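Local structure of LP04448p (Drosophila melanogaster, 4QMH) at residues 122-135 / 158-172. The protein probably binds tubulin through this TOG domain, the fourth in the array with which this XMAP215-family protein drives microtubule polymerization. Residues are numbered along the deposited sequence; the frame is centred on the assembly and turned at random.
Sequences INSFGEKGGYKEFF and WLADKLPGLPPKSVS. With SO4 (sulfate ion), chain B.
Trp158 reaches across to Asn123 with its indole N-H: NE1 donates to OD1 over 2.9 Å, the acceptor lying almost exactly in the indole plane and the N-H...O angle 160°. The ring gets there because CG stands anti to the backbone N (chi1 -179°), which carries the six-membered ring in among Ile122, Tyr131, Phe134 and Phe135. Ile122 CG2 sits 3.6 Å from Trp158 CZ2, and Tyr131 meets that same carbon with its own ring edge. The Phe135 ring runs nearly parallel to the indole, planes 12° apart, but offset so that little of one ring covers the other. Losing the indole to an alanine here would probably leave Asn123 OD1 without this donor and open a gap between Ile122 and the three aromatic rings.

Lys162 lays CG over one indole face, then gives a weak bond from NZ to Tyr131 OH. Phe135 is held further by Leu159, Leu163 and Leu166, with Val171 CG1 over one face. At the turn after helix 112-129, a sulfate, probably from the crystallisation liquor, bridges the segments: Tyr131 N donates to sulfate O2 at 2.8 Å and Ser170 OG to sulfate O3, while a water links the carbonyls of Lys132 and Phe135 to Ser172 N.

The contact joins the C-terminal ends of helices 112-129 and 149-162 and their following loops in the HEAT-repeat array of the TOG domain; helix 96-106 packs against Phe134, helix 173-186 against Phe135.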
ATOM      1  N   ILE A 122       3.441   4.336  -2.454  1.00  9.36           N
ATOM      2  CA  ILE A 122       3.733   3.109  -1.752  1.00  8.33           C
ATOM      3  C   ILE A 122       5.232   2.872  -1.723  1.00  9.57           C
ATOM      4  O   ILE A 122       5.807   2.642  -0.669  1.00 12.10           O
ATOM      5  CB  ILE A 122       3.021   1.896  -2.387  1.00  9.76           C
ATOM      6  CG1 ILE A 122       1.506   2.011  -2.162  1.00  9.97           C
ATOM      7  CG2 ILE A 122       3.556   0.610  -1.766  1.00  9.00           C
ATOM      8  CD1 ILE A 122       0.654   1.025  -2.979  1.00  7.64           C
ATOM      9  N   ASN A 123       5.866   2.954  -2.886  1.00 12.23           N
ATOM     10  CA  ASN A 123       7.290   2.650  -2.955  1.00 11.04           C
ATOM     11  C   ASN A 123       8.159   3.709  -2.276  1.00 13.79           C
ATOM     12  O   ASN A 123       9.221   3.391  -1.748  1.00 16.55           O
ATOM     13  CB  ASN A 123       7.717   2.379  -4.399  1.00 13.19           C
ATOM     14  CG  ASN A 123       7.204   1.043  -4.904  1.00 14.51           C
ATOM     15  OD1 ASN A 123       7.115   0.078  -4.144  1.00 15.27           O
ATOM     16  ND2 ASN A 123       6.841   0.985  -6.179  1.00 15.61           N
ATOM     17  N   SER A 124       7.698   4.957  -2.275  1.00 15.89           N
ATOM     18  CA  SER A 124       8.404   5.994  -1.529  1.00 15.03           C
ATOM     19  C   SER A 124       8.364   5.734  -0.031  1.00 14.20           C
ATOM     20  O   SER A 124       9.397   5.807   0.649  1.00 15.06           O
ATOM     21  CB  SER A 124       7.853   7.383  -1.829  1.00 14.35           C
ATOM     22  OG  SER A 124       8.579   8.343  -1.072  1.00 17.98           O
ATOM     23  N   PHE A 125       7.179   5.436   0.498  1.00  7.46           N
ATOM     24  CA  PHE A 125       7.070   5.095   1.904  1.00  9.45           C
ATOM     25  C   PHE A 125       7.884   3.842   2.210  1.00 17.04           C
ATOM     26  O   PHE A 125       8.531   3.755   3.251  1.00 13.93           O
ATOM     27  CB  PHE A 125       5.606   4.901   2.315  1.00 11.16           C
ATOM     28  CG  PHE A 125       4.910   6.183   2.710  1.00  9.53           C
ATOM     29  CD1 PHE A 125       4.582   7.140   1.756  1.00  8.02           C
ATOM     30  CD2 PHE A 125       4.603   6.433   4.041  1.00  9.23           C
ATOM     31  CE1 PHE A 125       3.950   8.321   2.128  1.00  5.95           C
ATOM     32  CE2 PHE A 125       3.969   7.609   4.418  1.00 10.79           C
ATOM     33  CZ  PHE A 125       3.648   8.553   3.456  1.00  9.72           C
ATOM     34  N   GLY A 126       7.861   2.876   1.297  1.00 14.42           N
ATOM     35  CA  GLY A 126       8.581   1.629   1.520  1.00 16.31           C
ATOM     36  C   GLY A 126      10.078   1.847   1.643  1.00 18.18           C
ATOM     37  O   GLY A 126      10.723   1.360   2.574  1.00 20.27           O
ATOM     38  N   GLU A 127      10.631   2.591   0.699  1.00 12.47           N
ATOM     39  CA  GLU A 127      12.056   2.894   0.697  1.00 20.43           C
ATOM     40  C   GLU A 127      12.495   3.715   1.906  1.00 21.57           C
ATOM     41  O   GLU A 127      13.546   3.462   2.490  1.00 18.91           O
ATOM     42  CB  GLU A 127      12.431   3.641  -0.578  1.00 16.84           C
ATOM     43  CG  GLU A 127      12.193   2.848  -1.862  1.00 25.29           C
ATOM     44  CD  GLU A 127      12.963   1.537  -1.908  1.00 42.01           C
ATOM     45  OE1 GLU A 127      13.877   1.341  -1.077  1.00 53.88           O
ATOM     46  OE2 GLU A 127      12.654   0.700  -2.784  1.00 45.37           O
ATOM     47  N   LYS A 128      11.686   4.699   2.278  1.00 19.77           N
ATOM     48  CA  LYS A 128      12.071   5.638   3.323  1.00 18.13           C
ATOM     49  C   LYS A 128      11.835   5.104   4.728  1.00 21.98           C
ATOM     50  O   LYS A 128      12.676   5.266   5.614  1.00 26.15           O
ATOM     51  CB  LYS A 128      11.339   6.963   3.120  1.00 15.01           C
ATOM     52  CG  LYS A 128      11.749   7.656   1.849  1.00 21.81           C
ATOM     53  CD  LYS A 128      10.884   8.861   1.562  1.00 22.46           C
ATOM     54  CE  LYS A 128      11.380   9.602   0.337  1.00 23.24           C
ATOM     55  NZ  LYS A 128      11.344   8.752  -0.882  1.00 25.97           N
ATOM     56  N   GLY A 129      10.691   4.461   4.936  1.00 17.34           N
ATOM     57  CA  GLY A 129      10.319   4.013   6.264  1.00 21.14           C
ATOM     58  C   GLY A 129      10.454   2.521   6.470  1.00 18.91           C
ATOM     59  O   GLY A 129      10.341   2.041   7.598  1.00 19.38           O
ATOM     60  N   GLY A 130      10.687   1.796   5.380  1.00 20.02           N
ATOM     61  CA  GLY A 130      10.751   0.345   5.407  1.00 20.34           C
ATOM     62  C   GLY A 130       9.459  -0.286   4.914  1.00 21.40           C
ATOM     63  O   GLY A 130       8.374   0.258   5.092  1.00 21.35           O
ATOM     64  N   TYR A 131       9.572  -1.447   4.285  1.00 11.94           N
ATOM     65  CA  TYR A 131       8.401  -2.115   3.749  1.00  8.70           C
ATOM     66  C   TYR A 131       7.682  -2.914   4.832  1.00 14.50           C
ATOM     67  O   TYR A 131       6.565  -3.381   4.631  1.00 15.51           O
ATOM     68  CB  TYR A 131       8.818  -3.024   2.594  1.00  9.57           C
ATOM     69  CG  TYR A 131       9.077  -2.290   1.300  1.00 16.05           C
ATOM     70  CD1 TYR A 131      10.320  -1.726   1.027  1.00 14.36           C
ATOM     71  CD2 TYR A 131       8.080  -2.162   0.347  1.00 18.16           C
ATOM     72  CE1 TYR A 131      10.549  -1.056  -0.173  1.00 15.20           C
ATOM     73  CE2 TYR A 131       8.300  -1.505  -0.838  1.00 16.13           C
ATOM     74  CZ  TYR A 131       9.532  -0.951  -1.096  1.00 14.68           C
ATOM     75  OH  TYR A 131       9.735  -0.285  -2.288  1.00 19.72           O
ATOM     76  N   LYS A 132       8.316  -3.043   5.990  1.00 17.31           N
ATOM     77  CA  LYS A 132       7.813  -3.896   7.058  1.00 15.97           C
ATOM     78  C   LYS A 132       6.411  -3.501   7.492  1.00 15.64           C
ATOM     79  O   LYS A 132       5.566  -4.360   7.733  1.00 13.04           O
ATOM     80  CB  LYS A 132       8.769  -3.839   8.253  1.00 19.80           C
ATOM     81  CG  LYS A 132       8.370  -4.706   9.430  1.00 18.04           C
ATOM     82  CD  LYS A 132       9.530  -4.813  10.417  1.00 28.46           C
ATOM     83  CE  LYS A 132       9.114  -5.493  11.715  1.00 36.03           C
ATOM     84  NZ  LYS A 132       8.256  -4.611  12.553  1.00 41.10           N
ATOM     85  N   GLU A 133       6.162  -2.196   7.594  1.00 12.84           N
ATOM     86  CA  GLU A 133       4.864  -1.720   8.061  1.00 14.58           C
ATOM     87  C   GLU A 133       3.714  -1.997   7.107  1.00  8.41           C
ATOM     88  O   GLU A 133       2.551  -1.900   7.520  1.00 12.00           O
ATOM     89  CB  GLU A 133       4.899  -0.225   8.401  1.00 18.72           C
ATOM     90  CG  GLU A 133       5.579   0.083   9.721  1.00 23.88           C
ATOM     91  CD  GLU A 133       7.074  -0.086   9.626  1.00 28.28           C
ATOM     92  OE1 GLU A 133       7.609  -0.029   8.497  1.00 25.96           O
ATOM     93  OE2 GLU A 133       7.718  -0.267  10.672  1.00 30.83           O
ATOM     94  N   PHE A 134       4.008  -2.340   5.851  1.00 13.77           N
ATOM     95  CA  PHE A 134       2.943  -2.663   4.884  1.00  9.88           C
ATOM     96  C   PHE A 134       2.346  -4.041   5.149  1.00  8.99           C
ATOM     97  O   PHE A 134       1.222  -4.340   4.730  1.00 12.70           O
ATOM     98  CB  PHE A 134       3.472  -2.663   3.445  1.00  8.20           C
ATOM     99  CG  PHE A 134       3.916  -1.313   2.944  1.00 11.18           C
ATOM    100  CD1 PHE A 134       3.283  -0.155   3.354  1.00 15.49           C
ATOM    101  CD2 PHE A 134       4.964  -1.217   2.044  1.00  8.58           C
ATOM    102  CE1 PHE A 134       3.703   1.080   2.878  1.00 14.73           C
ATOM    103  CE2 PHE A 134       5.387   0.015   1.558  1.00 12.30           C
ATOM    104  CZ  PHE A 134       4.758   1.160   1.980  1.00 10.22           C
ATOM    105  N   PHE A 135       3.125  -4.900   5.799  1.00  9.57           N
ATOM    106  CA  PHE A 135       2.762  -6.306   5.979  1.00 10.75           C
ATOM    107  C   PHE A 135       2.239  -6.564   7.387  1.00 15.63           C
ATOM    108  O   PHE A 135       2.755  -7.401   8.127  1.00 14.43           O
ATOM    109  CB  PHE A 135       3.958  -7.197   5.617  1.00 10.26           C
ATOM    110  CG  PHE A 135       4.338  -7.095   4.172  1.00  9.69           C
ATOM    111  CD1 PHE A 135       3.646  -7.822   3.214  1.00  9.51           C
ATOM    112  CD2 PHE A 135       5.346  -6.241   3.758  1.00 10.68           C
ATOM    113  CE1 PHE A 135       3.979  -7.719   1.859  1.00 11.53           C
ATOM    114  CE2 PHE A 135       5.670  -6.118   2.409  1.00 10.48           C
ATOM    115  CZ  PHE A 135       4.982  -6.868   1.457  1.00  8.68           C
ATOM    116  N   TRP A 158       2.889  -5.909  -7.723  1.00 11.04           N
ATOM    117  CA  TRP A 158       3.734  -5.281  -6.718  1.00 10.39           C
ATOM    118  C   TRP A 158       4.264  -6.325  -5.752  1.00  8.25           C
ATOM    119  O   TRP A 158       5.444  -6.324  -5.425  1.00 10.20           O
ATOM    120  CB  TRP A 158       2.958  -4.191  -5.982  1.00  9.46           C
ATOM    121  CG  TRP A 158       3.747  -3.462  -4.921  1.00 10.46           C
ATOM    122  CD1 TRP A 158       4.617  -2.429  -5.109  1.00 12.68           C
ATOM    123  CD2 TRP A 158       3.686  -3.689  -3.508  1.00  8.27           C
ATOM    124  NE1 TRP A 158       5.122  -2.001  -3.889  1.00 10.93           N
ATOM    125  CE2 TRP A 158       4.570  -2.767  -2.894  1.00  9.17           C
ATOM    126  CE3 TRP A 158       2.983  -4.593  -2.703  1.00 12.05           C
ATOM    127  CZ2 TRP A 158       4.760  -2.722  -1.516  1.00 12.39           C
ATOM    128  CZ3 TRP A 158       3.179  -4.550  -1.331  1.00 12.46           C
ATOM    129  CH2 TRP A 158       4.060  -3.618  -0.753  1.00 13.90           C
ATOM    130  N   LEU A 159       3.402  -7.230  -5.308  1.00  8.23           N
ATOM    131  CA  LEU A 159       3.857  -8.292  -4.419  1.00  8.34           C
ATOM    132  C   LEU A 159       4.881  -9.180  -5.115  1.00  9.31           C
ATOM    133  O   LEU A 159       5.874  -9.572  -4.511  1.00 11.27           O
ATOM    134  CB  LEU A 159       2.676  -9.133  -3.917  1.00  7.53           C
ATOM    135  CG  LEU A 159       1.718  -8.415  -2.956  1.00  7.62           C
ATOM    136  CD1 LEU A 159       0.403  -9.187  -2.813  1.00 10.97           C
ATOM    137  CD2 LEU A 159       2.369  -8.218  -1.598  1.00  8.46           C
ATOM    138  N   ALA A 160       4.645  -9.488  -6.389  1.00  9.14           N
ATOM    139  CA  ALA A 160       5.553 -10.360  -7.133  1.00 10.61           C
ATOM    140  C   ALA A 160       6.913  -9.700  -7.286  1.00 10.48           C
ATOM    141  O   ALA A 160       7.954 -10.359  -7.259  1.00 15.70           O
ATOM    142  CB  ALA A 160       4.962 -10.704  -8.515  1.00 11.86           C
ATOM    143  N   ASP A 161       6.893  -8.381  -7.422  1.00 14.15           N
ATOM    144  CA  ASP A 161       8.094  -7.587  -7.617  1.00 14.09           C
ATOM    145  C   ASP A 161       8.875  -7.425  -6.312  1.00 17.65           C
ATOM    146  O   ASP A 161      10.096  -7.520  -6.308  1.00 23.02           O
ATOM    147  CB  ASP A 161       7.715  -6.219  -8.198  1.00 17.91           C
ATOM    148  CG  ASP A 161       8.923  -5.343  -8.484  1.00 30.77           C
ATOM    149  OD1 ASP A 161       9.916  -5.859  -9.037  1.00 34.64           O
ATOM    150  OD2 ASP A 161       8.876  -4.136  -8.156  1.00 34.56           O
ATOM    151  N   LYS A 162       8.169  -7.202  -5.205  1.00 12.61           N
ATOM    152  CA  LYS A 162       8.823  -6.792  -3.964  1.00 11.29           C
ATOM    153  C   LYS A 162       9.151  -7.930  -2.998  1.00 12.82           C
ATOM    154  O   LYS A 162      10.218  -7.919  -2.369  1.00 12.82           O
ATOM    155  CB  LYS A 162       7.977  -5.734  -3.240  1.00 12.06           C
ATOM    156  CG  LYS A 162       7.801  -4.439  -4.012  1.00 15.24           C
ATOM    157  CD  LYS A 162       9.116  -3.696  -4.174  1.00 20.07           C
ATOM    158  CE  LYS A 162       8.919  -2.388  -4.925  1.00 25.48           C
ATOM    159  NZ  LYS A 162      10.215  -1.685  -5.152  1.00 25.94           N
ATOM    160  N   LEU A 163       8.256  -8.908  -2.863  1.00 11.83           N
ATOM    161  CA  LEU A 163       8.482  -9.974  -1.875  1.00 12.52           C
ATOM    162  C   LEU A 163       9.807 -10.733  -2.045  1.00 13.34           C
ATOM    163  O   LEU A 163      10.460 -11.051  -1.054  1.00 12.35           O
ATOM    164  CB  LEU A 163       7.323 -10.969  -1.845  1.00 11.74           C
ATOM    165  CG  LEU A 163       6.046 -10.486  -1.169  1.00 12.43           C
ATOM    166  CD1 LEU A 163       4.938 -11.522  -1.362  1.00 15.88           C
ATOM    167  CD2 LEU A 163       6.301 -10.229   0.309  1.00 14.59           C
ATOM    168  N   PRO A 164      10.198 -11.048  -3.288  1.00 12.37           N
ATOM    169  CA  PRO A 164      11.440 -11.828  -3.382  1.00 13.33           C
ATOM    170  C   PRO A 164      12.679 -11.074  -2.869  1.00 12.93           C
ATOM    171  O   PRO A 164      13.667 -11.714  -2.492  1.00 18.59           O
ATOM    172  CB  PRO A 164      11.554 -12.123  -4.886  1.00 13.47           C
ATOM    173  CG  PRO A 164      10.134 -12.087  -5.381  1.00 12.22           C
ATOM    174  CD  PRO A 164       9.493 -10.969  -4.580  1.00 13.28           C
ATOM    175  N   GLY A 165      12.623  -9.743  -2.828  1.00 13.68           N
ATOM    176  CA  GLY A 165      13.776  -8.957  -2.421  1.00 11.71           C
ATOM    177  C   GLY A 165      13.748  -8.467  -0.985  1.00 14.98           C
ATOM    178  O   GLY A 165      14.651  -7.751  -0.544  1.00 16.92           O
ATOM    179  N   LEU A 166      12.705  -8.846  -0.257  1.00 12.76           N
ATOM    180  CA  LEU A 166      12.558  -8.458   1.142  1.00 11.05           C
ATOM    181  C   LEU A 166      13.059  -9.580   2.038  1.00 14.68           C
ATOM    182  O   LEU A 166      12.681 -10.739   1.860  1.00 16.74           O
ATOM    183  CB  LEU A 166      11.089  -8.149   1.464  1.00 12.80           C
ATOM    184  CG  LEU A 166      10.504  -6.871   0.853  1.00 10.71           C
ATOM    185  CD1 LEU A 166       9.023  -6.726   1.165  1.00 13.32           C
ATOM    186  CD2 LEU A 166      11.280  -5.644   1.322  1.00 14.27           C
ATOM    187  N   PRO A 167      13.923  -9.242   3.003  1.00 18.66           N
ATOM    188  CA  PRO A 167      14.409 -10.245   3.953  1.00 24.98           C
ATOM    189  C   PRO A 167      13.266 -10.688   4.854  1.00 22.95           C
ATOM    190  O   PRO A 167      12.347  -9.904   5.089  1.00 20.52           O
ATOM    191  CB  PRO A 167      15.464  -9.484   4.760  1.00 27.84           C
ATOM    192  CG  PRO A 167      15.039  -8.063   4.684  1.00 28.56           C
ATOM    193  CD  PRO A 167      14.418  -7.891   3.314  1.00 20.18           C
ATOM    194  N   PRO A 168      13.318 -11.930   5.352  1.00 24.37           N
ATOM    195  CA  PRO A 168      12.226 -12.447   6.185  1.00 21.15           C
ATOM    196  C   PRO A 168      11.911 -11.576   7.400  1.00 21.86           C
ATOM    197  O   PRO A 168      10.755 -11.516   7.792  1.00 17.39           O
ATOM    198  CB  PRO A 168      12.725 -13.835   6.613  1.00 30.15           C
ATOM    199  CG  PRO A 168      14.203 -13.839   6.322  1.00 33.71           C
ATOM    200  CD  PRO A 168      14.379 -12.930   5.146  1.00 26.59           C
ATOM    201  N   LYS A 169      12.905 -10.904   7.977  1.00 21.02           N
ATOM    202  CA  LYS A 169      12.664 -10.078   9.162  1.00 22.45           C
ATOM    203  C   LYS A 169      11.754  -8.887   8.872  1.00 23.49           C
ATOM    204  O   LYS A 169      11.171  -8.303   9.792  1.00 24.83           O
ATOM    205  CB  LYS A 169      13.990  -9.573   9.748  1.00 30.71           C
ATOM    206  CG  LYS A 169      14.361  -8.150   9.321  1.00 41.10           C
ATOM    207  CD  LYS A 169      15.849  -7.890   9.490  1.00 47.04           C
ATOM    208  CE  LYS A 169      16.637  -8.568   8.382  1.00 48.02           C
ATOM    209  NZ  LYS A 169      18.067  -8.760   8.735  1.00 49.33           N
ATOM    210  N   SER A 170      11.643  -8.522   7.596  1.00 21.01           N
ATOM    211  CA  SER A 170      10.872  -7.348   7.187  1.00 19.77           C
ATOM    212  C   SER A 170       9.445  -7.699   6.807  1.00 22.98           C
ATOM    213  O   SER A 170       8.678  -6.835   6.379  1.00 26.20           O
ATOM    214  CB  SER A 170      11.542  -6.654   5.997  1.00 17.30           C
ATOM    215  OG  SER A 170      12.872  -6.269   6.303  1.00 26.05           O
ATOM    216  N   VAL A 171       9.091  -8.968   6.951  1.00 16.53           N
ATOM    217  CA  VAL A 171       7.796  -9.434   6.486  1.00 21.43           C
ATOM    218  C   VAL A 171       7.173 -10.376   7.499  1.00 17.13           C
ATOM    219  O   VAL A 171       7.727 -11.426   7.818  1.00 15.88           O
ATOM    220  CB  VAL A 171       7.909 -10.162   5.137  1.00 21.08           C
ATOM    221  CG1 VAL A 171       6.527 -10.580   4.643  1.00 23.98           C
ATOM    222  CG2 VAL A 171       8.610  -9.287   4.111  1.00 19.53           C
ATOM    223  N   SER A 172       6.024  -9.976   8.024  1.00 13.34           N
ATOM    224  CA  SER A 172       5.247 -10.831   8.903  1.00 12.18           C
ATOM    225  C   SER A 172       4.764 -12.075   8.153  1.00 14.44           C
ATOM    226  O   SER A 172       4.016 -11.971   7.180  1.00 12.75           O
ATOM    227  CB  SER A 172       4.050 -10.048   9.461  1.00 11.80           C
ATOM    228  OG  SER A 172       3.070 -10.920   9.981  1.00 12.76           O
TER
HETATM  229  S   SO4 B1101      12.584  -2.943   5.066  1.00 28.11           S
HETATM  230  O1  SO4 B1101      13.500  -1.962   5.656  1.00 31.09           O
HETATM  231  O2  SO4 B1101      12.135  -2.478   3.761  1.00 23.80           O
HETATM  232  O3  SO4 B1101      13.286  -4.218   4.884  1.00 34.40           O
HETATM  233  O4  SO4 B1101      11.445  -3.130   5.967  1.00 27.17           O
HETATM  234  O   HOH W   1       5.648  -6.975   8.711  1.00 17.33           O